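Local coordinates for cupin type-2 domain-containing protein (Klebsiella pneumoniae subsp. pneumoniae MGH 78578, PDB 3H8U) that is of unknown function but, as a cupin with a double-stranded beta-helix fold, probably binds a metal ion within its barrel, at residues Glu35-Val40 and Ala114-Ala118; His45-Gln50 and Met100-Pro106; Gln61-Thr65 and Val96-Met100. All blocks are in the same frame, centred on the assembly; numbering follows the deposited sequence. Where two conformers were deposited one is given.

Contact 1 of 3, residues Glu35-Val40 and Ala114-Ala118; sequences ETNDSV and APGNA
P115 psi, 169°, turns the next peptide so that G116 N-H faces N37 O of the other loop; G116 is then the first corner of a type I turn from P115 to A118. G116 N donates to N37 O over 2.8 Å, at 152° on the hydrogen; the donor sits above the carbonyl plane instead of lying in it. Beside this bond, G116 CA directs a nearly straight CA-H...O contact at T36 O, 3.4 Å away. Two successive carbonyls thus press on one glycine, whose lack of a side chain lets the loops meet backbone to backbone. N37 O is gripped a second time by a water, 2.6 Å off, which in turn accepts from N117 N in a longer bond of 3.3 Å. On the other flank the methyl of A114 comes down on D38 O, with 3.5 Å from CB to the oxygen, and the same carbonyl receives the S39 hydroxyl, OG at 2.7 Å. The loop 35-40 keeps its shape through an ST motif, S39 N donating to T36 OG1, which also hydrogen-bonds to Q61 of the second subunit. That subunit packs alongside, its A114 against S39 and A114 and its P93 against D38. The loop 35-40 joins strands 31-35 and 40-46 as a hairpin bend. At its end V40 pairs with V113 of strand 107-114, while A114 pairs with Q61 of strand 61-68.

Contact 2 of 3, residues His45-Gln50 and Met100-Pro106; sequences HAHPGQ and MNSGPEP
Two backbone bonds tie N101 to the turn 47-50. Its N donates to Q50 O at 3.0 Å, and its O receives G49 N at 2.7 Å in a nearly straight bond (171°) that lies in the carbonyl plane. The turn is type II, closed by Q50 N on H47 O, with G49 at its positive-phi corner (89°).

Among the side-chain hydrogen bonds, the amide of N101 does the work. With CG anti to the backbone N (chi1 -179°), the group reaches in between the two loops and spends both N-H groups of ND2 on carbonyls: A46 O at 2.8 Å across the contact and E105 O at 2.9 Å in its own loop. Both acceptors are carbonyls, so this end of the amide must be the nitrogen, and their place near the amide plane holds its rotation; OD1 takes a weak bond from G103 N. Q50, in one of its two conformers, turns its OE1 back to H47 N and gives NE2 to S24 O.

The remaining contacts are mostly van der Waals. P48 lies alongside the N101 side chain and brings CG to 3.3 Å from P104 O, just after the cis peptide at P104. P106 CB meets the H45 ring obliquely, 3.6 Å from NE2. The selenomethionine M100 passes its CG beside G49 O, and its CA makes a CA-H...O contact with Q50 O.

Both segments connect one sheet to the other, from strand 40-46 to 51-56 and from 97-101 to 107-114, so the contact joins two crossovers at one end of the barrel. H97 and N101 fit the H-X3-N spacing of the second cupin sequence motif, consistent with the double-stranded beta-helix of this family.

Contact 3 of 3, residues Gln61-Thr65 and Val96-Met100; sequences QDTWT and VHGAM
One carboxylate oxygen, D62 OD2, takes hydrogen bonds from two rings of different strands. H97 NE2 reaches it from across the barrel at 2.8 Å, on its anti side, while W64 NE1, two residues along from D62, comes from above the carboxylate plane at 3.0 Å. The imidazole meets OD2 in its own ring plane, with the carboxylate turned 78° against it. H97 CG occupies the crowded position between backbone N and carbonyl carbon (chi1 62°), which swings the ring inward. The bonds on OD2, together with S111 OG on D62 OD1 and Q95 O on H97 ND1, should leave the aspartate and the imidazole little freedom to rotate. The six-membered ring of W64 meets the other strand: H97 CD2 lies obliquely, 3.8 Å from CZ2, and A99 CB sits at the edge in the ring plane, 3.8 Å from CZ3. F109 stacks on the indole and Y73 meets it edge-to-face.

The strands, from facing sheets, run 27° from parallel, their segment axes approaching to 10.2 Å. Both H97 nitrogens bond protein atoms, so metal binding by it is only inferred, but with H55 and H57 it forms a histidine cluster like the cupin metal site.

Overall arrangement
Following the chain from the N terminus, 35-40 opens the outermost loop, which contact 1 closes only at 114-118, setting the hairpin between strands 31-35 and 40-46 against the end of strand 107-114. Next comes 45-50, whose loop contact 2 closes at 100-106, within the first. Then 61-65 opens the innermost loop, shut by contact 3 at 96-100, where strand 61-68 of one sheet lies opposite strand 97-101 of the other. The three loops nest and none cross. Contacts 2 and 3 share M100. Contacts 1 and 2 lie on opposite sides of the chain's centre, their centres 27 Å apart. The A114-Q61 backbone bond makes contacts 1 and 3 touch, and both reach the second subunit.

Contact 1 of 3, residues Glu35-Val40 and Ala114-Ala118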
loop_
_atom_site.group_PDB
_atom_site.type_symbol
_atom_site.label_atom_id
_atom_site.label_comp_id
_atom_site.label_asym_id
_atom_site.label_seq_id
_atom_site.Cartn_x
_atom_site.Cartn_y
_atom_site.Cartn_z
ATOM N N GLU A 35 -1.563 -12.741 -3.975
ATOM C CA GLU A 35 -1.009 -12.693 -5.316
ATOM C C GLU A 35 -2.138 -12.843 -6.314
ATOM O O GLU A 35 -2.934 -13.749 -6.227
ATOM C CB GLU A 35 0.010 -13.805 -5.522
ATOM C CG GLU A 35 0.783 -13.677 -6.833
ATOM C CD GLU A 35 2.061 -14.500 -6.860
ATOM O OE1 GLU A 35 2.642 -14.742 -5.781
ATOM O OE2 GLU A 35 2.500 -14.874 -7.974
ATOM N N THR A 36 -2.212 -11.905 -7.251
ATOM C CA THR A 36 -3.242 -11.890 -8.295
ATOM C C THR A 36 -2.512 -11.472 -9.547
ATOM O O THR A 36 -1.361 -11.105 -9.468
ATOM C CB THR A 36 -4.353 -10.861 -8.052
ATOM O OG1 THR A 36 -3.834 -9.538 -8.216
ATOM C CG2 THR A 36 -4.987 -11.017 -6.648
ATOM N N ASN A 37 -3.196 -11.494 -10.684
ATOM C CA ASN A 37 -2.593 -11.029 -11.933
ATOM C C ASN A 37 -2.213 -9.563 -11.877
ATOM O O ASN A 37 -1.210 -9.149 -12.486
ATOM C CB ASN A 37 -3.532 -11.291 -13.114
ATOM C CG ASN A 37 -3.643 -12.759 -13.435
ATOM O OD1 ASN A 37 -2.679 -13.513 -13.255
ATOM N ND2 ASN A 37 -4.802 -13.184 -13.875
ATOM N N ASP A 38 -2.989 -8.795 -11.121
ATOM C CA ASP A 38 -2.874 -7.329 -11.123
ATOM C C ASP A 38 -1.802 -6.820 -10.141
ATOM O O ASP A 38 -1.213 -5.766 -10.335
ATOM C CB ASP A 38 -4.237 -6.695 -10.769
ATOM C CG ASP A 38 -5.332 -7.047 -11.764
ATOM O OD1 ASP A 38 -5.149 -6.847 -12.977
ATOM O OD2 ASP A 38 -6.363 -7.569 -11.312
ATOM N N SER A 39 -1.557 -7.561 -9.063
ATOM C CA SER A 39 -0.544 -7.179 -8.070
ATOM C C SER A 39 -0.161 -8.372 -7.196
ATOM O O SER A 39 -0.925 -9.322 -7.012
ATOM C CB SER A 39 -1.052 -6.095 -7.101
ATOM O OG SER A 39 -1.414 -4.881 -7.784
ATOM N N VAL A 40 1.018 -8.252 -6.616
ATOM C CA VAL A 40 1.438 -9.109 -5.516
ATOM C C VAL A 40 1.668 -8.193 -4.303
ATOM O O VAL A 40 2.386 -7.194 -4.401
ATOM C CB VAL A 40 2.702 -9.911 -5.892
ATOM C CG1 VAL A 40 3.255 -10.655 -4.689
ATOM C CG2 VAL A 40 2.406 -10.901 -7.020
ATOM N N ALA A 114 3.334 -4.372 -9.229
ATOM C CA ALA A 114 2.363 -4.445 -10.318
ATOM C C ALA A 114 3.088 -4.364 -11.654
ATOM O O ALA A 114 3.961 -3.499 -11.827
ATOM C CB ALA A 114 1.341 -3.310 -10.207
ATOM N N PRO A 115 2.754 -5.264 -12.598
ATOM C CA PRO A 115 1.790 -6.373 -12.531
ATOM C C PRO A 115 2.197 -7.499 -11.600
ATOM O O PRO A 115 3.322 -7.557 -11.153
ATOM C CB PRO A 115 1.730 -6.895 -13.981
ATOM C CG PRO A 115 2.425 -5.975 -14.766
ATOM C CD PRO A 115 3.353 -5.176 -13.939
ATOM N N GLY A 116 1.262 -8.396 -11.330
ATOM C CA GLY A 116 1.463 -9.431 -10.352
ATOM C C GLY A 116 2.561 -10.397 -10.727
ATOM O O GLY A 116 3.237 -10.924 -9.832
ATOM N N ASN A 117 2.779 -10.576 -12.022
ATOM C CA ASN A 117 3.803 -11.510 -12.501
ATOM C C ASN A 117 5.144 -10.856 -12.867
ATOM O O ASN A 117 5.970 -11.482 -13.521
ATOM C CB ASN A 117 3.268 -12.352 -13.677
ATOM C CG ASN A 117 3.258 -11.604 -15.013
ATOM O OD1 ASN A 117 3.582 -10.402 -15.107
ATOM N ND2 ASN A 117 2.878 -12.332 -16.075
ATOM N N ALA A 118 5.352 -9.605 -12.459
ATOM C CA ALA A 118 6.604 -8.915 -12.768
ATOM C C ALA A 118 7.773 -9.650 -12.122
ATOM O O ALA A 118 7.814 -9.857 -10.890
ATOM C CB ALA A 118 6.571 -7.462 -12.308
HETATM O O HOH W 1 0.380 -10.201 -14.245
#

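Contact 2 of 3, residues His45-Gln50 and Met100-Pro106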
loop_
_atom_site.group_PDB
_atom_site.type_symbol
_atom_site.label_atom_id
_atom_site.label_comp_id
_atom_site.label_asym_id
_atom_site.label_seq_id
_atom_site.Cartn_x
_atom_site.Cartn_y
_atom_site.Cartn_z
ATOM N N HIS A 45 9.505 -7.307 6.823
ATOM C CA HIS A 45 9.985 -6.942 8.160
ATOM C C HIS A 45 11.506 -7.057 8.167
ATOM O O HIS A 45 12.056 -8.062 7.755
ATOM C CB HIS A 45 9.362 -7.879 9.209
ATOM C CG HIS A 45 9.901 -7.701 10.604
ATOM N ND1 HIS A 45 11.184 -8.053 10.978
ATOM C CD2 HIS A 45 9.304 -7.222 11.722
ATOM C CE1 HIS A 45 11.345 -7.800 12.267
ATOM N NE2 HIS A 45 10.236 -7.252 12.726
ATOM N N ALA A 46 12.179 -6.017 8.647
ATOM C CA ALA A 46 13.616 -6.061 8.863
ATOM C C ALA A 46 13.962 -5.564 10.260
ATOM O O ALA A 46 13.494 -4.521 10.701
ATOM C CB ALA A 46 14.369 -5.236 7.792
ATOM N N HIS A 47 14.790 -6.335 10.939
ATOM C CA HIS A 47 15.419 -5.911 12.181
ATOM C C HIS A 47 16.486 -4.862 11.864
ATOM O O HIS A 47 17.012 -4.813 10.737
ATOM C CB HIS A 47 16.121 -7.086 12.872
ATOM C CG HIS A 47 15.196 -8.109 13.443
ATOM N ND1 HIS A 47 14.311 -7.838 14.475
ATOM C CD2 HIS A 47 15.061 -9.434 13.172
ATOM C CE1 HIS A 47 13.641 -8.941 14.774
ATOM N NE2 HIS A 47 14.086 -9.921 14.005
ATOM N N PRO A 48 16.854 -4.050 12.872
ATOM C CA PRO A 48 17.978 -3.142 12.700
ATOM C C PRO A 48 19.214 -3.791 12.068
ATOM O O PRO A 48 19.668 -4.844 12.523
ATOM C CB PRO A 48 18.274 -2.698 14.134
ATOM C CG PRO A 48 16.925 -2.641 14.728
ATOM C CD PRO A 48 16.262 -3.896 14.209
ATOM N N GLY A 49 19.724 -3.164 11.025
ATOM C CA GLY A 49 20.902 -3.679 10.331
ATOM C C GLY A 49 20.597 -4.667 9.206
ATOM O O GLY A 49 21.473 -4.942 8.386
ATOM N N GLN A 50 19.386 -5.227 9.184
ATOM C CA GLN A 50 19.001 -6.180 8.145
ATOM C C GLN A 50 18.692 -5.415 6.891
ATOM O O GLN A 50 18.383 -4.205 6.945
ATOM C CB GLN A 50 17.789 -7.015 8.546
ATOM C CG GLN A 50 18.089 -7.992 9.634
ATOM C CD GLN A 50 17.034 -9.056 9.779
ATOM O OE1 GLN A 50 15.862 -8.755 9.902
ATOM N NE2 GLN A 50 17.454 -10.323 9.785
HETATM N N MSE A 100 18.102 -0.797 4.014
HETATM C CA MSE A 100 18.661 -1.280 5.273
HETATM C C MSE A 100 17.924 -0.586 6.419
HETATM O O MSE A 100 17.788 0.653 6.385
HETATM C CB MSE A 100 20.173 -1.001 5.380
HETATM C CG MSE A 100 20.810 -1.887 6.501
HETATM SE SE MSE A 100 22.238 -1.087 7.382
HETATM C CE MSE A 100 21.272 0.447 7.907
ATOM N N ASN A 101 17.458 -1.371 7.403
ATOM C CA ASN A 101 16.844 -0.826 8.631
ATOM C C ASN A 101 17.945 -0.127 9.447
ATOM O O ASN A 101 18.807 -0.791 10.044
ATOM C CB ASN A 101 16.154 -1.909 9.468
ATOM C CG ASN A 101 15.519 -1.354 10.701
ATOM O OD1 ASN A 101 15.722 -0.185 10.990
ATOM N ND2 ASN A 101 14.729 -2.158 11.426
ATOM N N SER A 102 17.896 1.210 9.483
ATOM C CA SER A 102 18.859 2.028 10.221
ATOM C C SER A 102 18.467 2.235 11.699
ATOM O O SER A 102 19.258 2.776 12.487
ATOM C CB SER A 102 19.039 3.386 9.526
ATOM O OG SER A 102 17.773 3.943 9.199
ATOM N N GLY A 103 17.264 1.802 12.069
ATOM C CA GLY A 103 16.901 1.654 13.473
ATOM C C GLY A 103 16.304 2.910 14.086
ATOM O O GLY A 103 16.359 3.981 13.455
ATOM N N PRO A 104 15.845 2.816 15.343
ATOM C CA PRO A 104 15.903 1.616 16.198
ATOM C C PRO A 104 14.790 0.599 16.050
ATOM O O PRO A 104 14.975 -0.550 16.454
ATOM C CB PRO A 104 15.866 2.193 17.605
ATOM C CG PRO A 104 15.235 3.500 17.485
ATOM C CD PRO A 104 15.414 4.001 16.111
ATOM N N GLU A 105 13.639 1.011 15.529
ATOM C CA GLU A 105 12.468 0.168 15.555
ATOM C C GLU A 105 12.541 -0.874 14.442
ATOM O O GLU A 105 13.283 -0.681 13.474
ATOM C CB GLU A 105 11.213 1.019 15.383
ATOM C CG GLU A 105 10.993 1.966 16.534
ATOM C CD GLU A 105 9.658 2.684 16.491
ATOM O OE1 GLU A 105 8.740 2.273 15.755
ATOM O OE2 GLU A 105 9.526 3.660 17.250
ATOM N N PRO A 106 11.736 -1.962 14.567
ATOM C CA PRO A 106 11.550 -2.802 13.392
ATOM C C PRO A 106 11.103 -1.962 12.199
ATOM O O PRO A 106 10.297 -1.012 12.342
ATOM C CB PRO A 106 10.440 -3.784 13.799
ATOM C CG PRO A 106 9.850 -3.190 15.071
ATOM C CD PRO A 106 10.954 -2.442 15.719
#

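Contact 3 of 3, residues Gln61-Thr65 and Val96-Met100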
loop_
_atom_site.group_PDB
_atom_site.type_symbol
_atom_site.label_atom_id
_atom_site.label_comp_id
_atom_site.label_asym_id
_atom_site.label_seq_id
_atom_site.Cartn_x
_atom_site.Cartn_y
_atom_site.Cartn_z
ATOM N N GLN A 61 6.292 -2.009 -11.322
ATOM C CA GLN A 61 6.456 -0.979 -10.313
ATOM C C GLN A 61 6.283 -1.599 -8.935
ATOM O O GLN A 61 5.378 -2.432 -8.719
ATOM C CB GLN A 61 5.417 0.127 -10.519
ATOM C CG GLN A 61 5.471 1.212 -9.445
ATOM C CD GLN A 61 4.561 2.323 -9.752
ATOM O OE1 GLN A 61 4.426 2.718 -10.937
ATOM N NE2 GLN A 61 3.993 2.933 -8.708
ATOM N N ASP A 62 7.159 -1.208 -8.009
ATOM C CA ASP A 62 7.086 -1.639 -6.636
ATOM C C ASP A 62 6.847 -0.421 -5.739
ATOM O O ASP A 62 7.692 0.474 -5.617
ATOM C CB ASP A 62 8.378 -2.349 -6.235
ATOM C CG ASP A 62 8.281 -3.056 -4.892
ATOM O OD1 ASP A 62 7.198 -3.020 -4.234
ATOM O OD2 ASP A 62 9.326 -3.666 -4.505
ATOM N N THR A 63 5.667 -0.394 -5.151
ATOM C CA THR A 63 5.243 0.682 -4.276
ATOM C C THR A 63 5.262 0.173 -2.834
ATOM O O THR A 63 4.557 -0.788 -2.497
ATOM C CB THR A 63 3.814 1.198 -4.629
ATOM O OG1 THR A 63 3.783 1.605 -6.004
ATOM C CG2 THR A 63 3.485 2.416 -3.747
ATOM N N TRP A 64 6.080 0.814 -1.994
ATOM C CA TRP A 64 6.156 0.476 -0.592
ATOM C C TRP A 64 5.449 1.485 0.276
ATOM O O TRP A 64 5.622 2.687 0.116
ATOM C CB TRP A 64 7.600 0.433 -0.090
ATOM C CG TRP A 64 8.526 -0.526 -0.715
ATOM C CD1 TRP A 64 8.263 -1.434 -1.692
ATOM C CD2 TRP A 64 9.896 -0.722 -0.345
ATOM N NE1 TRP A 64 9.379 -2.177 -1.950
ATOM C CE2 TRP A 64 10.402 -1.752 -1.153
ATOM C CE3 TRP A 64 10.739 -0.130 0.610
ATOM C CZ2 TRP A 64 11.710 -2.212 -1.054
ATOM C CZ3 TRP A 64 12.048 -0.587 0.713
ATOM C CH2 TRP A 64 12.523 -1.618 -0.110
ATOM N N THR A 65 4.661 0.992 1.239
ATOM C CA THR A 65 4.068 1.873 2.242
ATOM C C THR A 65 4.618 1.473 3.615
ATOM O O THR A 65 4.433 0.355 4.076
ATOM C CB THR A 65 2.510 1.820 2.194
ATOM O OG1 THR A 65 2.046 2.378 0.964
ATOM C CG2 THR A 65 1.936 2.614 3.341
ATOM N N VAL A 96 16.517 0.533 -9.638
ATOM C CA VAL A 96 17.062 -0.270 -8.556
ATOM C C VAL A 96 16.497 0.194 -7.216
ATOM O O VAL A 96 16.380 1.412 -6.960
ATOM C CB VAL A 96 18.615 -0.202 -8.508
ATOM C CG1 VAL A 96 19.153 -1.033 -7.334
ATOM C CG2 VAL A 96 19.216 -0.715 -9.794
ATOM N N HIS A 97 16.117 -0.759 -6.368
ATOM C CA HIS A 97 15.654 -0.437 -5.022
ATOM C C HIS A 97 15.946 -1.573 -4.033
ATOM O O HIS A 97 15.867 -2.772 -4.360
ATOM C CB HIS A 97 14.149 -0.083 -5.012
ATOM C CG HIS A 97 13.249 -1.193 -5.453
ATOM N ND1 HIS A 97 13.331 -1.762 -6.714
ATOM C CD2 HIS A 97 12.202 -1.799 -4.833
ATOM C CE1 HIS A 97 12.400 -2.701 -6.819
ATOM N NE2 HIS A 97 11.712 -2.742 -5.693
ATOM N N GLY A 98 16.282 -1.159 -2.828
ATOM C CA GLY A 98 16.608 -2.043 -1.711
ATOM C C GLY A 98 16.570 -1.192 -0.446
ATOM O O GLY A 98 16.339 0.031 -0.521
ATOM N N ALA A 99 16.805 -1.795 0.721
ATOM C CA ALA A 99 16.833 -0.992 1.946
ATOM C C ALA A 99 17.657 -1.621 3.059
ATOM O O ALA A 99 17.914 -2.813 3.020
ATOM C CB ALA A 99 15.416 -0.702 2.412
HETATM N N MSE A 100 18.102 -0.797 4.014
HETATM C CA MSE A 100 18.661 -1.280 5.273
HETATM C C MSE A 100 17.924 -0.586 6.419
HETATM O O MSE A 100 17.788 0.653 6.385
HETATM C CB MSE A 100 20.173 -1.001 5.380
HETATM C CG MSE A 100 20.810 -1.887 6.501
HETATM SE SE MSE A 100 22.238 -1.087 7.382
HETATM C CE MSE A 100 21.272 0.447 7.907
#